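Local coordinates for aerotolerance-related membrane protein (PDB 4JDU) that is a membrane protein probably involved in aerotolerance, whose von Willebrand factor type A domain, the part crystallised here, binds a calcium ion, at residues D16-M21 with I115-E119. The protein carries 6 engineered substitutions. Sequence-based numbering, arbitrary orientation. Where two conformers were deposited one is given.
With CA (calcium ion), chain C.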
ATOM      1  N   ASP A  16       0.206  -3.015   2.202  1.00 14.42           N
ATOM      2  CA  ASP A  16       1.173  -3.897   2.853  1.00 12.89           C
ATOM      3  C   ASP A  16       0.752  -4.140   4.308  1.00 14.65           C
ATOM      4  O   ASP A  16       0.676  -3.194   5.094  1.00 15.28           O
ATOM      5  CB  ASP A  16       2.529  -3.176   2.825  1.00 13.42           C
ATOM      6  CG  ASP A  16       3.702  -4.077   3.145  1.00 16.59           C
ATOM      7  OD1 ASP A  16       3.545  -5.049   3.911  1.00 15.84           O
ATOM      8  OD2 ASP A  16       4.814  -3.778   2.641  1.00 18.68           O
ATOM      9  N   ILE A  17       0.478  -5.392   4.664  1.00 12.52           N
ATOM     10  CA  ILE A  17       0.194  -5.741   6.059  1.00 14.04           C
ATOM     11  C   ILE A  17       1.229  -6.721   6.616  1.00 14.86           C
ATOM     12  O   ILE A  17       0.978  -7.446   7.591  1.00 15.49           O
ATOM     13  CB  ILE A  17      -1.250  -6.253   6.260  1.00 12.65           C
ATOM     14  CG1 ILE A  17      -1.499  -7.560   5.503  1.00 13.19           C
ATOM     15  CG2 ILE A  17      -2.248  -5.171   5.827  1.00 14.11           C
ATOM     16  CD1 ILE A  17      -2.785  -8.251   5.964  1.00 16.08           C
ATOM     17  N   SER A  18       2.411  -6.708   6.002  1.00 15.36           N
ATOM     18  CA  SER A  18       3.514  -7.544   6.463  1.00 16.30           C
ATOM     19  C   SER A  18       4.017  -7.062   7.809  1.00 15.96           C
ATOM     20  O   SER A  18       3.714  -5.949   8.251  1.00 15.23           O
ATOM     21  CB  SER A  18       4.649  -7.578   5.433  1.00 20.48           C
ATOM     22  OG  SER A  18       5.306  -6.323   5.309  1.00 19.44           O
ATOM     23  N   ASN A  19       4.810  -7.902   8.458  1.00 17.08           N
ATOM     24  CA  ASN A  19       5.223  -7.634   9.826  0.51 17.15           C
ATOM     25  C   ASN A  19       5.993  -6.322  10.003  1.00 16.43           C
ATOM     26  O   ASN A  19       5.858  -5.663  11.024  1.00 15.68           O
ATOM     27  CB  ASN A  19       6.015  -8.814  10.392  0.51 20.36           C
ATOM     28  CG  ASN A  19       5.426  -9.329  11.687  0.51 28.77           C
ATOM     29  OD1 ASN A  19       5.773  -8.852  12.767  0.51 31.70           O
ATOM     30  ND2 ASN A  19       4.509 -10.281  11.587  0.51 32.57           N
ATOM     31  N   SER A  20       6.776  -5.926   9.003  1.00 16.00           N
ATOM     32  CA  SER A  20       7.551  -4.691   9.136  1.00 14.74           C
ATOM     33  C   SER A  20       6.669  -3.446   9.283  1.00 15.31           C
ATOM     34  O   SER A  20       7.119  -2.415   9.788  1.00 15.40           O
ATOM     35  CB  SER A  20       8.527  -4.519   7.972  1.00 17.24           C
ATOM     36  OG  SER A  20       7.825  -4.449   6.744  1.00 16.50           O
HETATM   37  N   MSE A  21       5.421  -3.535   8.826  1.00 14.30           N
HETATM   38  CA  MSE A  21       4.492  -2.410   8.946  1.00 16.07           C
HETATM   39  C   MSE A  21       4.086  -2.128  10.390  1.00 13.90           C
HETATM   40  O   MSE A  21       3.475  -1.092  10.682  1.00 14.00           O
HETATM   41  CB  MSE A  21       3.270  -2.635   8.046  1.00 10.61           C
HETATM   42  CG  MSE A  21       3.648  -2.716   6.561  1.00 16.15           C
HETATM   43 SE   MSE A  21       4.073  -0.963   5.819  0.75 16.19          SE
HETATM   44  CE  MSE A  21       2.250  -0.251   5.785  1.00 15.64           C
ATOM     45  N   ILE A 115       0.590   1.027  -0.797  1.00 11.91           N
ATOM     46  CA  ILE A 115       0.972   1.639   0.479  1.00 12.51           C
ATOM     47  C   ILE A 115       1.858   0.664   1.250  1.00 12.76           C
ATOM     48  O   ILE A 115       1.425  -0.418   1.642  1.00 13.85           O
ATOM     49  CB  ILE A 115      -0.267   2.051   1.296  1.00 14.05           C
ATOM     50  CG1 ILE A 115      -1.211   2.858   0.397  1.00 18.03           C
ATOM     51  CG2 ILE A 115       0.132   2.857   2.513  1.00 17.54           C
ATOM     52  CD1 ILE A 115      -2.454   3.352   1.080  1.00 19.08           C
ATOM     53  N   THR A 116       3.119   1.041   1.444  1.00 14.34           N
ATOM     54  CA  THR A 116       4.130   0.079   1.855  1.00 13.66           C
ATOM     55  C   THR A 116       5.354   0.789   2.406  1.00 13.86           C
ATOM     56  O   THR A 116       5.540   1.976   2.162  1.00 16.20           O
ATOM     57  CB  THR A 116       4.556  -0.800   0.636  1.00 13.74           C
ATOM     58  OG1 THR A 116       5.502  -1.794   1.042  1.00 14.29           O
ATOM     59  CG2 THR A 116       5.174   0.062  -0.489  1.00 14.32           C
ATOM     60  N   ASP A 117       6.194   0.062   3.138  1.00 15.00           N
ATOM     61  CA  ASP A 117       7.497   0.592   3.530  1.00 16.69           C
ATOM     62  C   ASP A 117       8.542   0.232   2.471  1.00 17.53           C
ATOM     63  O   ASP A 117       9.723   0.588   2.590  1.00 21.19           O
ATOM     64  CB  ASP A 117       7.897   0.109   4.927  1.00 18.09           C
ATOM     65  CG  ASP A 117       7.841  -1.402   5.074  1.00 18.61           C
ATOM     66  OD1 ASP A 117       8.012  -2.119   4.059  1.00 19.05           O
ATOM     67  OD2 ASP A 117       7.644  -1.868   6.214  1.00 19.03           O
ATOM     68  N   GLY A 118       8.099  -0.486   1.447  1.00 19.34           N
ATOM     69  CA  GLY A 118       8.931  -0.755   0.288  1.00 25.36           C
ATOM     70  C   GLY A 118      10.032  -1.755   0.544  1.00 28.31           C
ATOM     71  O   GLY A 118      10.845  -2.025  -0.347  1.00 34.48           O
ATOM     72  N   GLU A 119      10.086  -2.302   1.754  1.00 27.36           N
ATOM     73  CA  GLU A 119      11.043  -3.356   2.059  1.00 35.46           C
ATOM     74  C   GLU A 119      10.676  -4.605   1.284  1.00 44.02           C
ATOM     75  O   GLU A 119      10.320  -5.626   1.878  1.00 35.25           O
ATOM     76  CB  GLU A 119      11.034  -3.684   3.546  1.00 38.02           C
ATOM     77  CG  GLU A 119      11.830  -2.727   4.382  1.00 44.79           C
ATOM     78  CD  GLU A 119      12.535  -3.414   5.531  1.00 47.09           C
ATOM     79  OE1 GLU A 119      13.584  -2.899   5.974  1.00 50.53           O
ATOM     80  OE2 GLU A 119      12.035  -4.462   5.997  1.00 46.71           O
TER
HETATM   81 CA    CA C 302       7.540  -5.969   4.937  0.54 16.09          CA
HETATM   82  O   HOH W   1       7.848  -7.782   6.838  1.00 30.70           O
HETATM   83  O   HOH W   2       9.979  -6.174   5.236  1.00 52.55           O
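Ile115 meets Asp16 through the backbone: Asp16 N gives a hydrogen bond to Ile115 O, 2.9 Å long and close to straight at 168°. It is one of the last rungs between the neighbouring parallel strands 9-16 and 109-116. At Thr116 the side chains take over. Asp16 carries its CG beside its own carbonyl carbon (chi1 -166°), which sends the carboxylate across to the threonine, and Thr116 OG1 donates to the anti lone pair of Asp16 OD2, at 2.6 Å. The same hydroxyl accepts from Gly118 N, closing an ST turn, while Asp16 OD1 takes both Ser18 OG and Ser18 N, the latter in an Asx turn. Four bonds therefore hold this carboxylate and its threonine partner in position.

Asp117 turns its CG in between its backbone N and carbonyl carbon (chi1 53°), which brings Asp117 OD2 to Ser20 OG; the serine donates to the syn lone pair at 2.6 Å. Arg30 forms a salt bridge to the same oxygen, and Asp117 OD1 accepts from Glu119 N in a second Asx turn. The chain of selenomethionine Met21, bent at chi2 and chi3, sets SE 3.6 Å from Asp117 N, a buried amide with no hydrogen-bond partner in the model. Glu119 reaches the site through water 2, which donates to Glu119 OE2 and binds the calcium ion; its OE1 accepts from Arg172 N.

Ser18 OG and Ser20 OG bind the calcium directly, at 2.3 Å and 2.4 Å, alongside Thr89 and two waters. This is the metal-ion-dependent adhesion site of the vWA fold, with its Asp-x-Ser-x-Ser loop at the C-terminal ends of the parallel strands 9-16 and 109-116. Both aspartates act here from the second shell, although Asp117 is also known as a calcium ligand of this protein: their carboxylates position the serine hydroxyls. Asp16 OD2 and Asp117 OD1 lie 3.9 Å apart, a closeness of like charges that the calcium ion and Arg30 probably offset.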